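Local coordinates for protein 5-Carboxyvanillate Decarboxylase (Novosphingobium aromaticivorans, PDB 4QRN) that probably removes the 5-carboxyl group of 5-carboxyvanillate as a metal-dependent decarboxylase of the amidohydrolase superfamily, here holding manganese and 5-nitrovanillate, an analogue of that substrate, at residues R80-L88 against M335-A343; I49-I57 against M66-Q75. All coordinates share one frame; numbering follows the deposited sequence. Where two conformers were deposited one is given.

In the fold
Both contacts border the pocket of the bound nitrobenzoate, and they follow one another along the chain: helix 64-75 of contact 2 leads into helix 79-89 of contact 1. Their centres lie about 17 Å apart, yet their side chains meet. Tyr73 OH stands 2.8 Å from Arg80 NH1, a probable hydrogen bond, and both side chains bond the ligand carboxylate. Leu88 CD1 and Tyr339 OH of contact 1 pack on the six-membered ring of Trp70, at 3.8 Å from CH2 and 3.7 Å from CZ2. Contact 1 also supplies Asp336 to the manganese; in contact 2 the nearest atom of the Trp70 side chain is about 10 Å from that ion.

Contact 1 of 2, residues R80-L88 against M335-A343; sequences RATQILERL and MDYPYQYVA. With MN (manganese (II) ion), chain E; 1DF (4-hydroxy-3-methoxy-5-nitrobenzoic acid), chain F.
The active-site loop after strand 331-332, which brings Asp336 to manganese in this amidohydrolase-type site, is held against helix 79-89. Arg80, its chain extended with CG anti to the backbone N (chi1 176°), sends NH2 to Tyr339 O at 2.9 Å, in the carbonyl plane and on a lone pair. The same nitrogen bonds O1 of the ligand carboxylate at 3.0 Å, while NH1 goes to Tyr73. Ile84 lays CD1 over the guanidinium face and presses CG2 on Tyr339 CE1 (3.6 Å). Leu88 CD2 meets Pro338 CD, the proline following a cis peptide bond. Arg87 runs its CB and CG past Tyr337 OH, and its guanidinium face takes the edge of the Tyr341 ring, planes 66° apart; Arg87 NE and Tyr337 OH both bind Asp98. A water joins Arg87 NH1 to Pro338 O. One face of the Tyr339 ring lies against the ligand ring, with Tyr339 CE2 3.3 Å from CM2, and Tyr339 OH bonds Thr112. Asp336 OD1 binds manganese at 2.1 Å beside ligand O3 and O11, with Glu41 and His210. Thus one arginine nitrogen ties the loop backbone to the ligand's carboxylate, probably neutralising part of that charge.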
loop_
_atom_site.group_PDB
_atom_site.type_symbol
_atom_site.label_atom_id
_atom_site.label_comp_id
_atom_site.label_asym_id
_atom_site.label_seq_id
_atom_site.Cartn_x
_atom_site.Cartn_y
_atom_site.Cartn_z
ATOM N N ARG A 80 23.861 0.461 -11.640
ATOM C CA ARG A 80 23.277 0.302 -10.327
ATOM C C ARG A 80 23.382 -1.149 -9.836
ATOM O O ARG A 80 23.792 -1.389 -8.688
ATOM C CB ARG A 80 21.828 0.776 -10.309
ATOM C CG ARG A 80 21.140 0.546 -8.971
ATOM C CD ARG A 80 19.766 1.241 -8.899
ATOM N NE ARG A 80 19.217 1.058 -7.561
ATOM C CZ ARG A 80 18.537 -0.015 -7.157
ATOM N NH1 ARG A 80 18.153 -0.951 -8.013
ATOM N NH2 ARG A 80 18.246 -0.133 -5.867
ATOM N N ALA A 81 23.024 -2.123 -10.672
ATOM C CA ALA A 81 23.039 -3.513 -10.203
ATOM C C ALA A 81 24.452 -3.979 -9.909
ATOM O O ALA A 81 24.706 -4.672 -8.919
ATOM C CB ALA A 81 22.424 -4.426 -11.220
ATOM N N THR A 82 25.388 -3.664 -10.791
ATOM C CA THR A 82 26.725 -4.193 -10.608
ATOM C C THR A 82 27.372 -3.626 -9.355
ATOM O O THR A 82 28.072 -4.350 -8.647
ATOM C CB THR A 82 27.629 -3.971 -11.858
ATOM O OG1 THR A 82 27.669 -2.581 -12.165
ATOM C CG2 THR A 82 27.106 -4.745 -13.071
ATOM N N GLN A 83 27.160 -2.348 -9.070
ATOM C CA GLN A 83 27.706 -1.770 -7.847
ATOM C C GLN A 83 27.041 -2.334 -6.597
ATOM O O GLN A 83 27.702 -2.546 -5.579
ATOM C CB GLN A 83 27.541 -0.258 -7.888
ATOM C CG GLN A 83 28.522 0.458 -8.776
ATOM C CD GLN A 83 29.963 0.223 -8.353
ATOM O OE1 GLN A 83 30.354 0.555 -7.232
ATOM N NE2 GLN A 83 30.758 -0.358 -9.247
ATOM N N ILE A 84 25.733 -2.562 -6.651
ATOM C CA ILE A 84 25.051 -3.187 -5.536
ATOM C C ILE A 84 25.620 -4.565 -5.241
ATOM O O ILE A 84 25.856 -4.914 -4.070
ATOM C CB ILE A 84 23.530 -3.222 -5.805
ATOM C CG1 ILE A 84 22.958 -1.820 -5.527
ATOM C CG2 ILE A 84 22.819 -4.338 -5.016
ATOM C CD1 ILE A 84 21.535 -1.607 -6.016
ATOM N N LEU A 85 25.822 -5.383 -6.271
ATOM C CA LEU A 85 26.280 -6.740 -6.015
ATOM C C LEU A 85 27.661 -6.702 -5.362
ATOM O O LEU A 85 27.923 -7.452 -4.413
ATOM C CB LEU A 85 26.279 -7.529 -7.325
ATOM C CG LEU A 85 26.661 -8.996 -7.236
ATOM C CD1 LEU A 85 25.694 -9.739 -6.344
ATOM C CD2 LEU A 85 26.730 -9.596 -8.655
ATOM N N GLU A 86 28.546 -5.844 -5.863
ATOM C CA GLU A 86 29.858 -5.715 -5.254
ATOM C C GLU A 86 29.775 -5.315 -3.783
ATOM O O GLU A 86 30.440 -5.879 -2.905
ATOM C CB GLU A 86 30.674 -4.669 -6.011
ATOM C CG GLU A 86 31.153 -5.126 -7.358
ATOM C CD GLU A 86 31.996 -4.076 -8.075
ATOM O OE1 GLU A 86 32.456 -3.100 -7.425
ATOM O OE2 GLU A 86 32.216 -4.238 -9.299
ATOM N N ARG A 87 28.960 -4.314 -3.497
ATOM C CA ARG A 87 28.842 -3.837 -2.121
ATOM C C ARG A 87 28.194 -4.889 -1.219
ATOM O O ARG A 87 28.621 -5.041 -0.062
ATOM C CB ARG A 87 28.076 -2.508 -2.063
ATOM C CG ARG A 87 28.922 -1.339 -2.555
ATOM C CD ARG A 87 28.115 -0.078 -2.620
ATOM N NE ARG A 87 28.992 1.059 -2.848
ATOM C CZ ARG A 87 28.727 2.076 -3.649
ATOM N NH1 ARG A 87 27.586 2.135 -4.320
ATOM N NH2 ARG A 87 29.631 3.043 -3.759
ATOM N N LEU A 88 27.169 -5.580 -1.704
ATOM C CA LEU A 88 26.535 -6.611 -0.879
ATOM C C LEU A 88 27.532 -7.626 -0.378
ATOM O O LEU A 88 27.448 -8.097 0.760
ATOM C CB LEU A 88 25.482 -7.368 -1.694
ATOM C CG LEU A 88 24.141 -6.658 -1.900
ATOM C CD1 LEU A 88 23.332 -7.441 -2.943
ATOM C CD2 LEU A 88 23.363 -6.562 -0.589
ATOM N N MET A 335 19.283 3.242 6.375
ATOM C CA MET A 335 19.757 3.637 5.058
ATOM C C MET A 335 19.296 2.693 3.918
ATOM O O MET A 335 19.057 3.152 2.808
ATOM C CB MET A 335 21.284 3.744 5.082
ATOM C CG MET A 335 21.892 4.047 3.736
ATOM S SD MET A 335 23.674 4.242 3.769
ATOM C CE MET A 335 23.840 5.971 4.197
ATOM N N ASP A 336 19.224 1.382 4.180
ATOM C CA ASP A 336 18.981 0.394 3.121
ATOM C C ASP A 336 20.224 0.301 2.220
ATOM O O ASP A 336 20.116 0.030 1.020
ATOM C CB ASP A 336 17.674 0.683 2.322
ATOM C CG ASP A 336 16.727 -0.535 2.225
ATOM O OD1 ASP A 336 17.198 -1.709 2.346
ATOM O OD2 ASP A 336 15.511 -0.283 2.008
ATOM N N TYR A 337 21.412 0.442 2.804
ATOM C CA TYR A 337 22.635 0.184 2.043
ATOM C C TYR A 337 22.648 -1.290 1.618
ATOM O O TYR A 337 22.323 -2.150 2.428
ATOM C CB TYR A 337 23.819 0.453 2.934
ATOM C CG TYR A 337 25.166 0.168 2.314
ATOM C CD1 TYR A 337 25.766 -1.092 2.421
ATOM C CD2 TYR A 337 25.864 1.173 1.642
ATOM C CE1 TYR A 337 27.028 -1.341 1.906
ATOM C CE2 TYR A 337 27.141 0.928 1.104
ATOM C CZ TYR A 337 27.713 -0.331 1.253
ATOM O OH TYR A 337 28.982 -0.604 0.773
ATOM N N PRO A 338 23.067 -1.618 0.385
ATOM C CA PRO A 338 23.584 -0.730 -0.664
ATOM C C PRO A 338 22.539 -0.391 -1.718
ATOM O O PRO A 338 22.887 0.235 -2.726
ATOM C CB PRO A 338 24.718 -1.570 -1.257
ATOM C CG PRO A 338 24.161 -2.970 -1.238
ATOM C CD PRO A 338 23.365 -3.035 0.073
ATOM N N TYR A 339 21.298 -0.830 -1.514
ATOM C CA TYR A 339 20.240 -0.563 -2.471
ATOM C C TYR A 339 19.910 0.913 -2.611
ATOM O O TYR A 339 19.443 1.358 -3.662
ATOM C CB TYR A 339 18.982 -1.362 -2.106
ATOM C CG TYR A 339 19.262 -2.857 -2.130
ATOM C CD1 TYR A 339 19.362 -3.540 -3.337
ATOM C CD2 TYR A 339 19.430 -3.586 -0.955
ATOM C CE1 TYR A 339 19.652 -4.892 -3.386
ATOM C CE2 TYR A 339 19.734 -4.953 -0.981
ATOM C CZ TYR A 339 19.813 -5.592 -2.208
ATOM O OH TYR A 339 20.085 -6.927 -2.279
ATOM N N GLN A 340 20.122 1.670 -1.539
ATOM C CA GLN A 340 19.826 3.087 -1.526
ATOM C C GLN A 340 20.906 3.822 -0.723
ATOM O O GLN A 340 20.669 4.301 0.388
ATOM C CB GLN A 340 18.417 3.324 -0.990
ATOM C CG GLN A 340 17.905 4.723 -1.274
ATOM C CD GLN A 340 16.387 4.788 -1.295
ATOM O OE1 GLN A 340 15.700 3.769 -1.436
ATOM N NE2 GLN A 340 15.855 5.998 -1.129
ATOM N N TYR A 341 22.102 3.885 -1.302
ATOM C CA TYR A 341 23.279 4.471 -0.663
ATOM C C TYR A 341 23.460 5.877 -1.209
ATOM O O TYR A 341 24.019 6.055 -2.283
ATOM C CB TYR A 341 24.498 3.599 -0.998
ATOM C CG TYR A 341 25.821 4.129 -0.500
ATOM C CD1 TYR A 341 26.005 4.489 0.834
ATOM C CD2 TYR A 341 26.905 4.246 -1.358
ATOM C CE1 TYR A 341 27.219 4.957 1.306
ATOM C CE2 TYR A 341 28.128 4.720 -0.909
ATOM C CZ TYR A 341 28.284 5.080 0.420
ATOM O OH TYR A 341 29.488 5.565 0.872
ATOM N N VAL A 342 22.953 6.869 -0.490
ATOM C CA VAL A 342 22.857 8.225 -1.031
ATOM C C VAL A 342 23.288 9.229 0.019
ATOM O O VAL A 342 22.570 9.507 0.972
ATOM C CB VAL A 342 21.413 8.556 -1.491
ATOM C CG1 VAL A 342 21.407 9.887 -2.218
ATOM C CG2 VAL A 342 20.812 7.415 -2.344
ATOM N N ALA A 343 24.489 9.780 -0.147
ATOM C CA ALA A 343 24.998 10.747 0.825
ATOM C C ALA A 343 24.014 11.905 1.011
ATOM O O ALA A 343 23.829 12.400 2.139
ATOM C CB ALA A 343 26.382 11.255 0.389
HETATM MN MN MN E . 16.209 -3.550 2.594
HETATM C C1 1DF F . 15.919 -3.569 -3.009
HETATM C CO1 1DF F . 15.496 -2.748 -2.002
HETATM C CO2 1DF F . 16.299 -4.895 -2.704
HETATM C CM1 1DF F . 15.572 -3.283 -0.672
HETATM C CM2 1DF F . 16.487 -5.309 -1.401
HETATM O OM 1DF F . 16.901 -6.563 -1.052
HETATM C CZ 1DF F . 16.241 -4.456 -0.335
HETATM C CC 1DF F . 15.917 -3.137 -4.429
HETATM C CV 1DF F . 16.906 -7.557 -2.077
HETATM O O1 1DF F . 16.085 -1.872 -4.677
HETATM O O2 1DF F . 15.780 -3.993 -5.310
HETATM O O3 1DF F . 16.565 -4.754 0.890
HETATM N N 1DF F . 14.670 -2.600 0.319
HETATM O O11 1DF F . 14.518 -3.009 1.435
HETATM O O22 1DF F . 13.943 -1.663 -0.115
HETATM O O HOH W 1 20.321 3.167 -5.954
HETATM O O HOH W 2 30.359 -3.001 0.900
HETATM O O HOH W 3 25.254 0.586 -4.315
HETATM O O HOH W 4 18.040 -4.085 3.670
#

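Contact 2 of 2, residues I49-I57 against M66-Q75; sequences IIDVYLRMI and MVSLWGFYAQ. With 1DF (4-hydroxy-3-methoxy-5-nitrobenzoic acid), chain F.
Trp70 of helix 66-75 faces Tyr53 and Ile50 of helix 49-57, and its side chain can be followed outward through the contact. CB lies 3.9 Å from Tyr53 CD2. CG, placed anti to the carbonyl carbon, is closer still to the same CD2, at 3.4 Å. Beyond it CD1 touches both CD2 and CE2 of Tyr53, and NE1 passes 3.6 Å from CE2 while its hydrogen bond goes to Ser113 O. The CD2-CE2 side of the tyrosine thus lies over the indole face, the two planes inclined obliquely at 42°. Farther out CE3, CZ3 and CH2 lie under Ile50 CD1, a CH-pi contact with the methyl 3.8 Å from the centroid of the six-membered ring and 19° off its normal. An alanine in place of this tryptophan would probably leave Tyr53 and Ile50 without the flat surface they rest on and Ser113 O without this donor.

Met66 is a second neighbour of Tyr53: its chain bends at the last torsion to set CE 3.5 Å from CD1, with SD oblique to the ring in a Met-aromatic contact. SD also meets CB of Met56. Ile57 reaches across to helix 66-75, its CD1 3.7 Å from Gly71 N, and the methyl of Ala74 sits against Leu54 CD2 and Ile50 CG2. Tyr53 OH bonds Gly115 O.

The tips of Leu69 and Tyr73 reach the ligand; Tyr73 OH donates a short 2.5 Å hydrogen bond to O2 of the ligand carboxylate. The segment axes approach to 9.9 Å at a crossing angle of -122°. No hydrogen bond crosses between the two segments: this is apolar helix-helix packing of consecutive helices 47-59 and 64-75, the second contributing Leu69 and Tyr73 to the ligand pocket.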
loop_
_atom_site.group_PDB
_atom_site.type_symbol
_atom_site.label_atom_id
_atom_site.label_comp_id
_atom_site.label_asym_id
_atom_site.label_seq_id
_atom_site.Cartn_x
_atom_site.Cartn_y
_atom_site.Cartn_z
ATOM N N ILE A 49 25.158 -18.208 -1.661
ATOM C CA ILE A 49 23.702 -18.143 -1.710
ATOM C C ILE A 49 23.247 -17.520 -3.034
ATOM O O ILE A 49 22.306 -18.003 -3.640
ATOM C CB ILE A 49 23.126 -17.439 -0.467
ATOM C CG1 ILE A 49 23.283 -18.368 0.750
ATOM C CG2 ILE A 49 21.629 -17.091 -0.676
ATOM C CD1 ILE A 49 22.958 -17.724 2.072
ATOM N N ILE A 50 23.912 -16.462 -3.501
ATOM C CA ILE A 50 23.568 -15.919 -4.818
ATOM C C ILE A 50 23.737 -17.003 -5.900
ATOM O O ILE A 50 22.923 -17.096 -6.816
ATOM C CB ILE A 50 24.364 -14.630 -5.169
ATOM C CG1 ILE A 50 24.217 -13.551 -4.071
ATOM C CG2 ILE A 50 23.919 -14.065 -6.526
ATOM C CD1 ILE A 50 22.781 -13.203 -3.700
ATOM N N ASP A 51 24.779 -17.829 -5.782
ATOM C CA ASP A 51 24.958 -18.914 -6.745
ATOM C C ASP A 51 23.796 -19.912 -6.698
ATOM O O ASP A 51 23.414 -20.455 -7.732
ATOM C CB ASP A 51 26.269 -19.649 -6.481
ATOM C CG ASP A 51 27.484 -18.856 -6.890
ATOM O OD1 ASP A 51 27.344 -17.836 -7.593
ATOM O OD2 ASP A 51 28.589 -19.272 -6.491
ATOM N N VAL A 52 23.217 -20.157 -5.516
ATOM C CA VAL A 52 22.022 -21.005 -5.455
ATOM C C VAL A 52 20.859 -20.337 -6.189
ATOM O O VAL A 52 20.131 -21.018 -6.932
ATOM C CB VAL A 52 21.597 -21.337 -4.008
ATOM C CG1 VAL A 52 20.250 -22.069 -3.996
ATOM C CG2 VAL A 52 22.681 -22.167 -3.332
ATOM N N TYR A 53 20.681 -19.025 -6.031
ATOM C CA TYR A 53 19.621 -18.370 -6.787
ATOM C C TYR A 53 19.826 -18.562 -8.281
ATOM O O TYR A 53 18.884 -18.845 -9.024
ATOM C CB TYR A 53 19.594 -16.879 -6.489
ATOM C CG TYR A 53 19.340 -16.475 -5.041
ATOM C CD1 TYR A 53 18.780 -17.354 -4.098
ATOM C CD2 TYR A 53 19.671 -15.199 -4.631
ATOM C CE1 TYR A 53 18.546 -16.952 -2.790
ATOM C CE2 TYR A 53 19.438 -14.777 -3.336
ATOM C CZ TYR A 53 18.885 -15.647 -2.429
ATOM O OH TYR A 53 18.668 -15.189 -1.147
ATOM N N LEU A 54 21.061 -18.397 -8.751
ATOM C CA LEU A 54 21.331 -18.583 -10.176
ATOM C C LEU A 54 21.036 -20.022 -10.617
ATOM O O LEU A 54 20.498 -20.249 -11.700
ATOM C CB LEU A 54 22.777 -18.198 -10.500
ATOM C CG LEU A 54 23.058 -16.688 -10.463
ATOM C CD1 LEU A 54 24.557 -16.411 -10.540
ATOM C CD2 LEU A 54 22.324 -15.925 -11.568
ATOM N N ARG A 55 21.380 -20.986 -9.777
ATOM C CA ARG A 55 21.082 -22.385 -10.072
ATOM C C ARG A 55 19.576 -22.605 -10.203
ATOM O O ARG A 55 19.124 -23.311 -11.116
ATOM C CB ARG A 55 21.661 -23.268 -8.962
ATOM C CG ARG A 55 21.548 -24.758 -9.223
ATOM C CD ARG A 55 21.927 -25.524 -7.973
ATOM N NE ARG A 55 20.832 -25.559 -7.010
ATOM C CZ ARG A 55 20.987 -25.593 -5.692
ATOM N NH1 ARG A 55 22.187 -25.508 -5.136
ATOM N NH2 ARG A 55 19.927 -25.681 -4.902
ATOM N N MET A 56 18.798 -22.017 -9.294
ATOM C CA MET A 56 17.347 -22.171 -9.309
ATOM C C MET A 56 16.736 -21.490 -10.520
ATOM O O MET A 56 15.759 -21.987 -11.104
ATOM C CB MET A 56 16.753 -21.570 -8.025
ATOM C CG MET A 56 17.132 -22.375 -6.795
ATOM S SD MET A 56 16.515 -21.663 -5.245
ATOM C CE MET A 56 14.745 -21.711 -5.478
ATOM N N ILE A 57 17.307 -20.362 -10.928
ATOM C CA ILE A 57 16.840 -19.704 -12.138
ATOM C C ILE A 57 17.127 -20.596 -13.357
ATOM O O ILE A 57 16.253 -20.811 -14.211
ATOM C CB ILE A 57 17.447 -18.306 -12.277
ATOM C CG1 ILE A 57 16.915 -17.401 -11.147
ATOM C CG2 ILE A 57 17.136 -17.709 -13.656
ATOM C CD1 ILE A 57 17.689 -16.099 -11.002
ATOM N N MET A 66 12.059 -14.429 -7.702
ATOM C CA MET A 66 13.497 -14.647 -7.694
ATOM C C MET A 66 14.057 -14.383 -9.092
ATOM O O MET A 66 15.131 -13.780 -9.229
ATOM C CB MET A 66 13.838 -16.062 -7.218
ATOM C CG MET A 66 15.324 -16.359 -7.290
ATOM S SD MET A 66 15.782 -17.981 -6.675
ATOM C CE MET A 66 15.421 -17.792 -4.942
ATOM N N VAL A 67 13.376 -14.878 -10.132
ATOM C CA VAL A 67 13.827 -14.589 -11.483
ATOM C C VAL A 67 13.922 -13.081 -11.687
ATOM O O VAL A 67 14.901 -12.579 -12.240
ATOM C CB VAL A 67 12.909 -15.250 -12.537
ATOM C CG1 VAL A 67 13.280 -14.795 -13.956
ATOM C CG2 VAL A 67 12.955 -16.786 -12.409
ATOM N N SER A 68 12.889 -12.361 -11.271
ATOM C CA SER A 68 12.872 -10.912 -11.481
ATOM C C SER A 68 13.958 -10.201 -10.678
ATOM O O SER A 68 14.721 -9.412 -11.215
ATOM C CB SER A 68 11.507 -10.390 -11.095
ATOM O OG SER A 68 11.476 -8.985 -11.240
ATOM N N LEU A 69 14.019 -10.470 -9.384
ATOM C CA LEU A 69 14.889 -9.720 -8.488
ATOM C C LEU A 69 16.354 -10.127 -8.645
ATOM O O LEU A 69 17.230 -9.269 -8.830
ATOM C CB LEU A 69 14.433 -9.973 -7.039
ATOM C CG LEU A 69 15.197 -9.261 -5.928
ATOM C CD1 LEU A 69 15.014 -7.759 -6.043
ATOM C CD2 LEU A 69 14.725 -9.770 -4.578
ATOM N N TRP A 70 16.615 -11.433 -8.561
ATOM C CA TRP A 70 17.986 -11.920 -8.569
ATOM C C TRP A 70 18.501 -12.179 -9.981
ATOM O O TRP A 70 19.692 -12.079 -10.208
ATOM C CB TRP A 70 18.170 -13.103 -7.586
ATOM C CG TRP A 70 18.237 -12.500 -6.210
ATOM C CD1 TRP A 70 17.266 -12.481 -5.246
ATOM C CD2 TRP A 70 19.289 -11.673 -5.736
ATOM N NE1 TRP A 70 17.666 -11.703 -4.177
ATOM C CE2 TRP A 70 18.902 -11.193 -4.463
ATOM C CE3 TRP A 70 20.525 -11.279 -6.266
ATOM C CZ2 TRP A 70 19.687 -10.333 -3.730
ATOM C CZ3 TRP A 70 21.316 -10.433 -5.504
ATOM C CH2 TRP A 70 20.887 -9.983 -4.259
ATOM N N GLY A 71 17.622 -12.446 -10.947
ATOM C CA GLY A 71 18.056 -12.386 -12.336
ATOM C C GLY A 71 18.614 -10.994 -12.628
ATOM O O GLY A 71 19.636 -10.815 -13.304
ATOM N N PHE A 72 17.959 -9.972 -12.087
ATOM C CA PHE A 72 18.436 -8.593 -12.260
ATOM C C PHE A 72 19.752 -8.343 -11.520
ATOM O O PHE A 72 20.763 -8.009 -12.143
ATOM C CB PHE A 72 17.361 -7.575 -11.829
ATOM C CG PHE A 72 17.801 -6.134 -11.951
ATOM C CD1 PHE A 72 17.940 -5.549 -13.207
ATOM C CD2 PHE A 72 18.099 -5.372 -10.826
ATOM C CE1 PHE A 72 18.343 -4.217 -13.324
ATOM C CE2 PHE A 72 18.510 -4.051 -10.941
ATOM C CZ PHE A 72 18.635 -3.475 -12.196
ATOM N N TYR A 73 19.786 -8.507 -10.203
ATOM C CA TYR A 73 21.004 -8.103 -9.505
ATOM C C TYR A 73 22.196 -8.971 -9.846
ATOM O O TYR A 73 23.322 -8.468 -9.887
ATOM C CB TYR A 73 20.805 -8.006 -7.971
ATOM C CG TYR A 73 19.986 -6.794 -7.628
ATOM C CD1 TYR A 73 20.477 -5.514 -7.889
ATOM C CD2 TYR A 73 18.717 -6.915 -7.093
ATOM C CE1 TYR A 73 19.698 -4.398 -7.646
ATOM C CE2 TYR A 73 17.942 -5.799 -6.847
ATOM C CZ TYR A 73 18.429 -4.555 -7.127
ATOM O OH TYR A 73 17.656 -3.444 -6.917
ATOM N N ALA A 74 21.985 -10.253 -10.089
ATOM C CA ALA A 74 23.124 -11.121 -10.324
ATOM C C ALA A 74 23.633 -11.064 -11.763
ATOM O O ALA A 74 24.767 -11.460 -12.006
ATOM C CB ALA A 74 22.773 -12.555 -9.942
ATOM N N GLN A 75 22.830 -10.560 -12.706
ATOM C CA GLN A 75 23.208 -10.587 -14.131
ATOM C C GLN A 75 23.077 -9.261 -14.898
ATOM O O GLN A 75 23.594 -9.143 -16.000
ATOM C CB GLN A 75 22.399 -11.652 -14.860
ATOM C CG GLN A 75 22.473 -13.016 -14.191
ATOM C CD GLN A 75 21.651 -14.060 -14.912
ATOM O OE1 GLN A 75 22.157 -15.120 -15.272
ATOM N NE2 GLN A 75 20.371 -13.771 -15.120
HETATM C C1 1DF F . 15.919 -3.569 -3.009
HETATM C CO1 1DF F . 15.496 -2.748 -2.002
HETATM C CO2 1DF F . 16.299 -4.895 -2.704
HETATM C CM1 1DF F . 15.572 -3.283 -0.672
HETATM C CM2 1DF F . 16.487 -5.309 -1.401
HETATM O OM 1DF F . 16.901 -6.563 -1.052
HETATM C CZ 1DF F . 16.241 -4.456 -0.335
HETATM C CC 1DF F . 15.917 -3.137 -4.429
HETATM C CV 1DF F . 16.906 -7.557 -2.077
HETATM O O1 1DF F . 16.085 -1.872 -4.677
HETATM O O2 1DF F . 15.780 -3.993 -5.310
HETATM O O3 1DF F . 16.565 -4.754 0.890
HETATM N N 1DF F . 14.670 -2.600 0.319
HETATM O O11 1DF F . 14.518 -3.009 1.435
HETATM O O22 1DF F . 13.943 -1.663 -0.115
#